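Long-range contacts in flavodoxin (Bacillus cereus, PDB 6FSG), which carries FMN and probably serves as a low-potential electron donor to a number of redox enzymes: residues A[8-14]-A[54-58]; A[13-17]-A[121-127]; A[82-86]-A[114-118]. One frame throughout, in Å; residues are numbered along the deposited sequence. Where two conformers were deposited one is given.

Interaction 1 of 3, residues A[8-14]-A[54-58]; sequences ASMSGNT and LGAYT. With FMN (flavin mononucleotide), chain B.
This buried contact joins two loops at the carboxy-terminal edge of the parallel sheet, where the chain leaving strand 2-7 meets the end of strand 51-55. Both run extended at first: Ala8 N donates to Gly55 O at 2.9 Å (149° at the hydrogen), and the CA atoms of Ala8 and Ala56 lie 4.9 Å apart. Segment 8-14 then swings away and, at Gly12 (phi/psi 111°/-13°, the N-cap), enters helix 13-26. This is the phosphate-binding loop of the flavodoxin family, reading Ser-Met-Ser-Gly-Asn-Thr. Met10 N and Ser11 N donate to FMN O3P at 2.8 and 3.0 Å, Asn13 N to O2P and Thr14 N to O1P at 2.8 Å each. Three hydroxyls join them: Ser9 OG (t) and Thr14 OG1 (m) reach O1P at 2.7 and 2.9 Å, and Ser11 OG (p) reaches O2P at 2.5 Å. Tyr57, chi1 59° and chi2 -88°, lays one ring face against O3P; its CE1 packs 3.8 Å from Ala8 CB and its CZ 3.9 Å from Met10 CB. Thr14 CG2 presses against Gly55 C at 3.9 Å, where a CB would be crowded. Beyond, Thr58 N makes a weak 3.3 Å bond to the ribityl O2'.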
loop_
_atom_site.group_PDB
_atom_site.type_symbol
_atom_site.label_atom_id
_atom_site.label_comp_id
_atom_site.label_asym_id
_atom_site.label_seq_id
_atom_site.Cartn_x
_atom_site.Cartn_y
_atom_site.Cartn_z
ATOM N N ALA A 8 -1.641 3.754 6.125
ATOM C CA ALA A 8 -1.326 4.576 7.283
ATOM C C ALA A 8 -1.149 6.017 6.836
ATOM O O ALA A 8 -0.470 6.279 5.838
ATOM C CB ALA A 8 -0.024 4.119 7.928
ATOM N N SER A 9 -1.757 6.945 7.573
ATOM C CA SER A 9 -1.617 8.367 7.281
ATOM C C SER A 9 -1.777 9.166 8.568
ATOM O O SER A 9 -2.791 9.037 9.265
ATOM C CB SER A 9 -2.648 8.830 6.245
ATOM O OG SER A 9 -2.364 10.134 5.770
ATOM N N MET A 10 -0.759 9.971 8.873
ATOM C CA MET A 10 -0.728 10.852 10.031
ATOM C C MET A 10 -1.291 12.226 9.698
ATOM O O MET A 10 -2.180 12.724 10.399
ATOM C CB MET A 10 0.728 10.995 10.495
ATOM C CG MET A 10 0.930 11.863 11.726
ATOM S SD MET A 10 0.017 11.258 13.153
ATOM C CE MET A 10 0.896 9.747 13.537
ATOM N N SER A 11 -0.776 12.844 8.630
ATOM C CA SER A 11 -1.134 14.205 8.251
ATOM C C SER A 11 -2.082 14.271 7.058
ATOM O O SER A 11 -2.522 15.369 6.711
ATOM C CB SER A 11 0.126 15.050 7.965
ATOM O OG SER A 11 0.635 14.867 6.646
ATOM N N GLY A 12 -2.396 13.140 6.424
ATOM C CA GLY A 12 -3.394 13.090 5.371
ATOM C C GLY A 12 -2.881 12.829 3.971
ATOM O O GLY A 12 -3.693 12.545 3.083
ATOM N N ASN A 13 -1.571 12.916 3.729
ATOM C CA ASN A 13 -1.065 12.806 2.361
ATOM C C ASN A 13 -1.205 11.389 1.800
ATOM O O ASN A 13 -1.657 11.211 0.663
ATOM C CB ASN A 13 0.395 13.248 2.316
ATOM C CG ASN A 13 0.570 14.694 2.661
ATOM O OD1 ASN A 13 -0.256 15.533 2.323
ATOM N ND2 ASN A 13 1.667 15.002 3.320
ATOM N N THR A 14 -0.776 10.370 2.556
ATOM C CA THR A 14 -0.956 8.986 2.113
ATOM C C THR A 14 -2.435 8.627 2.020
ATOM O O THR A 14 -2.829 7.858 1.136
ATOM C CB THR A 14 -0.196 8.028 3.045
ATOM O OG1 THR A 14 1.185 8.408 3.112
ATOM C CG2 THR A 14 -0.246 6.582 2.568
ATOM N N LEU A 54 -0.787 -1.904 -0.052
ATOM C CA LEU A 54 -0.411 -1.275 1.209
ATOM C C LEU A 54 0.075 0.146 0.954
ATOM O O LEU A 54 0.756 0.408 -0.037
ATOM C CB LEU A 54 0.683 -2.070 1.935
ATOM C CG LEU A 54 0.383 -3.558 2.153
ATOM C CD1 LEU A 54 1.546 -4.249 2.874
ATOM C CD2 LEU A 54 -0.920 -3.784 2.918
ATOM N N GLY A 55 -0.288 1.059 1.849
ATOM C CA GLY A 55 0.162 2.432 1.756
ATOM C C GLY A 55 0.759 2.892 3.070
ATOM O O GLY A 55 0.157 2.678 4.129
ATOM N N ALA A 56 1.920 3.545 3.036
ATOM C CA ALA A 56 2.534 3.974 4.287
ATOM C C ALA A 56 3.494 5.132 4.069
ATOM O O ALA A 56 4.308 5.103 3.140
ATOM C CB ALA A 56 3.298 2.833 4.985
ATOM N N TYR A 57 3.412 6.128 4.956
ATOM C CA TYR A 57 4.475 7.117 5.097
ATOM C C TYR A 57 5.685 6.480 5.789
ATOM O O TYR A 57 5.602 5.389 6.348
ATOM C CB TYR A 57 3.973 8.337 5.880
ATOM C CG TYR A 57 3.465 8.051 7.288
ATOM C CD1 TYR A 57 2.141 7.703 7.510
ATOM C CD2 TYR A 57 4.306 8.148 8.401
ATOM C CE1 TYR A 57 1.663 7.446 8.786
ATOM C CE2 TYR A 57 3.827 7.889 9.705
ATOM C CZ TYR A 57 2.503 7.536 9.881
ATOM O OH TYR A 57 2.011 7.263 11.148
ATOM N N THR A 58 6.821 7.171 5.749
ATOM C CA THR A 58 8.046 6.737 6.430
ATOM C C THR A 58 8.215 7.579 7.695
ATOM O O THR A 58 7.910 8.776 7.703
ATOM C CB THR A 58 9.239 6.851 5.475
ATOM O OG1 THR A 58 8.992 6.039 4.306
ATOM C CG2 THR A 58 10.530 6.377 6.091
HETATM N N1 FMN B . 9.921 10.712 5.270
HETATM C C2 FMN B . 10.814 9.957 4.572
HETATM O O2 FMN B . 10.617 9.865 3.363
HETATM N N3 FMN B . 11.840 9.297 5.237
HETATM C C4 FMN B . 11.966 9.335 6.614
HETATM O O4 FMN B . 12.907 8.703 7.145
HETATM C C4A FMN B . 11.021 10.114 7.324
HETATM N N5 FMN B . 11.036 10.240 8.705
HETATM C C5A FMN B . 10.084 11.010 9.364
HETATM C C6 FMN B . 10.130 11.179 10.754
HETATM C C7 FMN B . 9.209 11.994 11.419
HETATM C C7M FMN B . 9.271 12.148 12.923
HETATM C C8 FMN B . 8.262 12.682 10.648
HETATM C C8M FMN B . 7.250 13.596 11.276
HETATM C C9 FMN B . 8.241 12.550 9.263
HETATM C C9A FMN B . 9.143 11.721 8.619
HETATM N N10 FMN B . 9.070 11.577 7.249
HETATM C C10 FMN B . 10.019 10.799 6.623
HETATM C "C1'" FMN B . 8.082 12.361 6.411
HETATM C "C2'" FMN B . 6.666 11.816 6.283
HETATM O "O2'" FMN B . 6.686 10.495 5.807
HETATM C "C3'" FMN B . 5.930 12.735 5.297
HETATM O "O3'" FMN B . 5.614 13.929 5.967
HETATM C "C4'" FMN B . 4.626 12.175 4.713
HETATM O "O4'" FMN B . 4.026 13.108 3.815
HETATM C "C5'" FMN B . 3.607 11.838 5.790
HETATM O "O5'" FMN B . 2.549 11.162 5.134
HETATM P P FMN B . 1.127 11.293 5.804
HETATM O O1P FMN B . 0.247 10.263 5.154
HETATM O O2P FMN B . 0.603 12.661 5.506
HETATM O O3P FMN B . 1.296 11.074 7.285
#

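Interaction 2 of 3, residues A[13-17]-A[121-127]; sequences NTEEM and LKVELTP. With FMN (flavin mononucleotide), chain B.
The first turn of helix 13-26 packs here against the last residues of strand 115-124 and the turn that follows, burying 352 Å² in all. The strand is extended from Leu121 to Glu124 and alternates strictly, so that Leu121 and Val123 present their side chains to the helix while Lys122 and Glu124 point away. At Leu125 (phi/psi 48°/-129°) the backbone changes course, and residues 125-127 curl past the helix start, bringing the CA atoms of Asn13 and Thr126 to 5.1 Å.

Two side chains of the helix, one turn apart (Met17 N bonds Asn13 O at 3.2 Å), fill the hollows so formed. Met17, in an mtp rotamer, is the larger bump: its CE drops between Val123 CG2 at 3.6 Å and Leu121 CD2 at 3.9 Å, while its CG meets Pro127 CG at 4.0 Å. Asn13 (chi1 -64°, chi2 -36°) fits under the turn, with CB 3.4 Å from Leu125 O and OD1 accepting a 2.8 Å hydrogen bond from Thr126 OG1. Its ND2 donates to the ribityl O4' of FMN at 3.1 Å and to a water at 2.9 Å, which in turn donates to Thr126 OG1 at 3.2 Å. Buried in the flavodoxin phosphate-binding loop as first helix residue, Asn13 also gives its backbone N to the phosphate. At the outer margin Glu16 OE2 lies 3.9 Å from Thr126 CG2.

Helix 129-144 walls the pocket, with Cys135 on Met17, Phe138 on Leu121 and Val132 on Pro127, while Phe88 of the adjacent strand 84-91 touches Met17.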
loop_
_atom_site.group_PDB
_atom_site.type_symbol
_atom_site.label_atom_id
_atom_site.label_comp_id
_atom_site.label_asym_id
_atom_site.label_seq_id
_atom_site.Cartn_x
_atom_site.Cartn_y
_atom_site.Cartn_z
ATOM N N ASN A 13 -1.571 12.916 3.729
ATOM C CA ASN A 13 -1.065 12.806 2.361
ATOM C C ASN A 13 -1.205 11.389 1.800
ATOM O O ASN A 13 -1.657 11.211 0.663
ATOM C CB ASN A 13 0.395 13.248 2.316
ATOM C CG ASN A 13 0.570 14.694 2.661
ATOM O OD1 ASN A 13 -0.256 15.533 2.323
ATOM N ND2 ASN A 13 1.667 15.002 3.320
ATOM N N THR A 14 -0.776 10.370 2.556
ATOM C CA THR A 14 -0.956 8.986 2.113
ATOM C C THR A 14 -2.435 8.627 2.020
ATOM O O THR A 14 -2.829 7.858 1.136
ATOM C CB THR A 14 -0.196 8.028 3.045
ATOM O OG1 THR A 14 1.185 8.408 3.112
ATOM C CG2 THR A 14 -0.246 6.582 2.568
ATOM N N GLU A 15 -3.274 9.184 2.893
ATOM C CA GLU A 15 -4.709 8.925 2.782
ATOM C C GLU A 15 -5.298 9.521 1.502
ATOM O O GLU A 15 -6.175 8.911 0.871
ATOM C CB GLU A 15 -5.445 9.440 4.018
ATOM C CG GLU A 15 -6.933 9.097 4.036
ATOM C CD GLU A 15 -7.536 9.129 5.434
ATOM O OE1 GLU A 15 -6.813 9.457 6.400
ATOM O OE2 GLU A 15 -8.733 8.806 5.564
ATOM N N GLU A 16 -4.854 10.718 1.105
ATOM C CA GLU A 16 -5.294 11.265 -0.176
ATOM C C GLU A 16 -4.964 10.297 -1.310
ATOM O O GLU A 16 -5.808 10.006 -2.169
ATOM C CB GLU A 16 -4.652 12.633 -0.427
ATOM C CG GLU A 16 -5.205 13.792 0.406
ATOM C CD GLU A 16 -4.821 15.145 -0.176
ATOM O OE1 GLU A 16 -4.773 15.256 -1.416
ATOM O OE2 GLU A 16 -4.575 16.094 0.599
ATOM N N MET A 17 -3.728 9.783 -1.325
ATOM C CA MET A 17 -3.334 8.817 -2.344
ATOM C C MET A 17 -4.225 7.579 -2.300
ATOM O O MET A 17 -4.708 7.108 -3.339
ATOM C CB MET A 17 -1.873 8.411 -2.150
ATOM C CG MET A 17 -0.858 9.536 -2.348
ATOM S SD MET A 17 0.829 9.042 -1.920
ATOM C CE MET A 17 1.192 7.949 -3.308
ATOM N N LEU A 121 5.253 3.260 -5.484
ATOM C CA LEU A 121 4.873 4.620 -5.858
ATOM C C LEU A 121 5.172 5.551 -4.687
ATOM O O LEU A 121 4.591 5.401 -3.604
ATOM C CB LEU A 121 3.392 4.698 -6.239
ATOM C CG LEU A 121 2.836 6.113 -6.488
ATOM C CD1 LEU A 121 3.577 6.878 -7.602
ATOM C CD2 LEU A 121 1.339 6.120 -6.785
ATOM N N LYS A 122 6.070 6.511 -4.911
ATOM C CA LYS A 122 6.469 7.479 -3.899
ATOM C C LYS A 122 6.110 8.880 -4.368
ATOM O O LYS A 122 6.509 9.294 -5.461
ATOM C CB LYS A 122 7.976 7.405 -3.655
ATOM C CG LYS A 122 8.422 6.097 -3.028
ATOM C CD LYS A 122 9.915 6.052 -2.840
ATOM C CE LYS A 122 10.359 4.743 -2.205
ATOM N NZ LYS A 122 11.817 4.762 -1.808
ATOM N N VAL A 123 5.399 9.622 -3.522
ATOM C CA VAL A 123 5.004 10.998 -3.801
ATOM C C VAL A 123 5.559 11.883 -2.693
ATOM O O VAL A 123 5.514 11.516 -1.517
ATOM C CB VAL A 123 3.465 11.114 -3.884
ATOM C CG1 VAL A 123 3.014 12.570 -3.805
ATOM C CG2 VAL A 123 2.944 10.463 -5.167
ATOM N N GLU A 124 6.080 13.049 -3.074
ATOM C CA GLU A 124 6.617 14.018 -2.122
ATOM C C GLU A 124 5.483 14.774 -1.435
ATOM O O GLU A 124 4.736 15.509 -2.086
ATOM C CB GLU A 124 7.505 15.011 -2.874
ATOM C CG GLU A 124 8.155 16.092 -2.025
ATOM C CD GLU A 124 9.447 15.635 -1.390
ATOM O OE1 GLU A 124 10.087 14.717 -1.948
ATOM O OE2 GLU A 124 9.830 16.198 -0.338
ATOM N N LEU A 125 5.372 14.614 -0.119
ATOM C CA LEU A 125 4.416 15.364 0.716
ATOM C C LEU A 125 3.025 15.329 0.078
ATOM O O LEU A 125 2.509 14.239 -0.212
ATOM C CB LEU A 125 4.977 16.750 1.008
ATOM C CG LEU A 125 6.260 16.770 1.829
ATOM C CD1 LEU A 125 6.758 18.218 2.004
ATOM C CD2 LEU A 125 6.043 16.089 3.175
ATOM N N THR A 126 2.357 16.473 -0.099
ATOM C CA THR A 126 0.984 16.480 -0.598
ATOM C C THR A 126 0.983 16.331 -2.116
ATOM O O THR A 126 1.689 17.072 -2.807
ATOM C CB THR A 126 0.264 17.783 -0.203
ATOM O OG1 THR A 126 0.407 18.013 1.206
ATOM C CG2 THR A 126 -1.230 17.739 -0.551
ATOM N N PRO A 127 0.193 15.410 -2.667
ATOM C CA PRO A 127 0.155 15.244 -4.124
ATOM C C PRO A 127 -0.233 16.534 -4.831
ATOM O O PRO A 127 -1.148 17.241 -4.409
ATOM C CB PRO A 127 -0.929 14.177 -4.330
ATOM C CG PRO A 127 -0.989 13.428 -3.072
ATOM C CD PRO A 127 -0.595 14.379 -1.968
HETATM N N1 FMN B . 9.921 10.712 5.270
HETATM C C2 FMN B . 10.814 9.957 4.572
HETATM O O2 FMN B . 10.617 9.865 3.363
HETATM N N3 FMN B . 11.840 9.297 5.237
HETATM C C4 FMN B . 11.966 9.335 6.614
HETATM O O4 FMN B . 12.907 8.703 7.145
HETATM C C4A FMN B . 11.021 10.114 7.324
HETATM N N5 FMN B . 11.036 10.240 8.705
HETATM C C5A FMN B . 10.084 11.010 9.364
HETATM C C6 FMN B . 10.130 11.179 10.754
HETATM C C7 FMN B . 9.209 11.994 11.419
HETATM C C7M FMN B . 9.271 12.148 12.923
HETATM C C8 FMN B . 8.262 12.682 10.648
HETATM C C8M FMN B . 7.250 13.596 11.276
HETATM C C9 FMN B . 8.241 12.550 9.263
HETATM C C9A FMN B . 9.143 11.721 8.619
HETATM N N10 FMN B . 9.070 11.577 7.249
HETATM C C10 FMN B . 10.019 10.799 6.623
HETATM C "C1'" FMN B . 8.082 12.361 6.411
HETATM C "C2'" FMN B . 6.666 11.816 6.283
HETATM O "O2'" FMN B . 6.686 10.495 5.807
HETATM C "C3'" FMN B . 5.930 12.735 5.297
HETATM O "O3'" FMN B . 5.614 13.929 5.967
HETATM C "C4'" FMN B . 4.626 12.175 4.713
HETATM O "O4'" FMN B . 4.026 13.108 3.815
HETATM C "C5'" FMN B . 3.607 11.838 5.790
HETATM O "O5'" FMN B . 2.549 11.162 5.134
HETATM P P FMN B . 1.127 11.293 5.804
HETATM O O1P FMN B . 0.247 10.263 5.154
HETATM O O2P FMN B . 0.603 12.661 5.506
HETATM O O3P FMN B . 1.296 11.074 7.285
HETATM O O HOH W 1 2.234 17.794 3.842
#

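Interaction 3 of 3, residues A[82-86]-A[114-118]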
loop_
_atom_site.group_PDB
_atom_site.type_symbol
_atom_site.label_atom_id
_atom_site.label_comp_id
_atom_site.label_asym_id
_atom_site.label_seq_id
_atom_site.Cartn_x
_atom_site.Cartn_y
_atom_site.Cartn_z
ATOM N N GLY A 82 0.488 -16.507 -4.757
ATOM C CA GLY A 82 -0.546 -16.310 -5.741
ATOM C C GLY A 82 -1.168 -14.925 -5.775
ATOM O O GLY A 82 -1.726 -14.541 -6.806
ATOM N N LYS A 83 -1.098 -14.172 -4.678
ATOM C CA LYS A 83 -1.764 -12.879 -4.619
ATOM C C LYS A 83 -0.981 -11.849 -5.430
ATOM O O LYS A 83 0.234 -11.975 -5.619
ATOM C CB LYS A 83 -1.877 -12.390 -3.172
ATOM C CG LYS A 83 -2.337 -13.427 -2.162
ATOM C CD LYS A 83 -3.755 -13.866 -2.399
ATOM C CE LYS A 83 -4.323 -14.501 -1.138
ATOM N NZ LYS A 83 -5.648 -15.095 -1.412
ATOM N N LYS A 84 -1.695 -10.832 -5.927
ATOM C CA LYS A 84 -1.090 -9.683 -6.596
ATOM C C LYS A 84 -1.005 -8.536 -5.592
ATOM O O LYS A 84 -1.976 -8.273 -4.873
ATOM C CB LYS A 84 -1.928 -9.220 -7.790
ATOM C CG LYS A 84 -2.495 -10.326 -8.658
ATOM C CD LYS A 84 -1.431 -11.218 -9.244
ATOM C CE LYS A 84 -2.056 -12.303 -10.139
ATOM N NZ LYS A 84 -2.652 -13.430 -9.350
ATOM N N ALA A 85 0.141 -7.853 -5.541
ATOM C CA ALA A 85 0.347 -6.820 -4.530
ATOM C C ALA A 85 1.097 -5.606 -5.071
ATOM O O ALA A 85 1.831 -5.679 -6.057
ATOM C CB ALA A 85 1.066 -7.395 -3.296
ATOM N N ALA A 86 0.930 -4.485 -4.372
ATOM C CA ALA A 86 1.628 -3.249 -4.701
ATOM C C ALA A 86 1.619 -2.345 -3.474
ATOM O O ALA A 86 0.808 -2.525 -2.562
ATOM C CB ALA A 86 0.955 -2.547 -5.885
ATOM N N ALA A 114 3.832 -13.115 -2.299
ATOM C CA ALA A 114 3.002 -12.310 -3.177
ATOM C C ALA A 114 3.759 -11.967 -4.452
ATOM O O ALA A 114 4.987 -11.837 -4.460
ATOM C CB ALA A 114 2.579 -11.019 -2.483
ATOM N N ALA A 115 3.009 -11.805 -5.536
ATOM C CA ALA A 115 3.556 -11.288 -6.785
ATOM C C ALA A 115 3.414 -9.770 -6.736
ATOM O O ALA A 115 2.301 -9.244 -6.849
ATOM C CB ALA A 115 2.798 -11.865 -7.976
ATOM N N VAL A 116 4.519 -9.065 -6.518
ATOM C CA VAL A 116 4.497 -7.605 -6.501
ATOM C C VAL A 116 4.545 -7.149 -7.951
ATOM O O VAL A 116 5.517 -7.424 -8.665
ATOM C CB VAL A 116 5.659 -7.043 -5.671
ATOM C CG1 VAL A 116 5.729 -5.531 -5.777
ATOM C CG2 VAL A 116 5.515 -7.499 -4.214
ATOM N N VAL A 117 3.468 -6.501 -8.407
ATOM C CA VAL A 117 3.240 -6.294 -9.836
ATOM C C VAL A 117 3.544 -4.880 -10.308
ATOM O O VAL A 117 3.500 -4.626 -11.525
ATOM C CB VAL A 117 1.810 -6.701 -10.259
ATOM C CG1 VAL A 117 1.596 -8.187 -10.023
ATOM C CG2 VAL A 117 0.766 -5.888 -9.513
ATOM N N LEU A 118 3.841 -3.960 -9.392
ATOM C CA LEU A 118 4.205 -2.593 -9.722
ATOM C C LEU A 118 5.423 -2.198 -8.902
ATOM O O LEU A 118 5.633 -2.707 -7.796
ATOM C CB LEU A 118 3.069 -1.603 -9.393
ATOM C CG LEU A 118 1.724 -1.869 -10.062
ATOM C CD1 LEU A 118 0.669 -0.911 -9.542
ATOM C CD2 LEU A 118 1.795 -1.789 -11.584
#
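Three backbone hydrogen bonds stitch these segments together. Ala115 N donates to Lys83 O at 2.8 Å, Ala85 N to Ala115 O at 2.9 Å, and Val117 N to Ala85 O at 3.0 Å. The pattern is that of parallel strands, in which one residue spends both its NH and its CO on the two neighbours of its partner: Ala85 straddles Val116, and Ala115 likewise straddles Lys84. Between these bonds lie two CA-H...O contacts, Lys84 CA to Ala115 O at 3.4 Å and Val116 CA to Ala85 O at 3.3 Å. Within these segments the pairing stops at Val117, whose psi of -7° takes the chain out of the extended form and marks a break in strand 115-124; pairing with 84-91 resumes further on.

The lysines turn their amino groups elsewhere. Lys84 curls back so that NZ reaches Gly82 O at 2.9 Å, and Lys83 NZ binds the carbonyl of Glu47.

Alanines make up much of the packing, joined by Val117 and Leu118. Ala85 CB and Ala114 CB meet at 4.0 Å on the face that Ala85 shares with Val116, and helix 100-111 covers both of those residues through Leu109. Lys84 and Ala115 point to the other face, where Lys84 CB also comes within 4.3 Å of Val117 CG1. Further along, Ala86 CB rests 4.0 Å from Leu118 CD1, both under Phe138 of helix 129-144.

Strand 84-91, helix 100-111 and strand 115-124 form a beta-alpha-beta crossover, and this pairing of the strand starts closes the last such unit of the five-stranded flavodoxin sheet, with 115-124 as an outermost strand.

The three contacts illustrate how an alpha/beta sheet divides its labour. Interactions 1 and 2 share Asn13 and Thr14 and sit together on the FMN side, where loops and the start of helix 13-26 supply polar groups to the cofactor; the centre of interaction 3 lies about 20 Å from that of interaction 1 and about 21 Å from that of interaction 2, apart from the annotated sites. Interaction 1 is the most buried, while the other two are partly exposed. Their chemistry follows: phosphate hydrogen bonds in interaction 1, side-chain wedging beside an Asn-Thr hydrogen bond in interaction 2, regular backbone pairing in interaction 3. The sheet links them, since Leu54 N meets Ala86 O at 3.0 Å and strand 115-124 serves both later contacts.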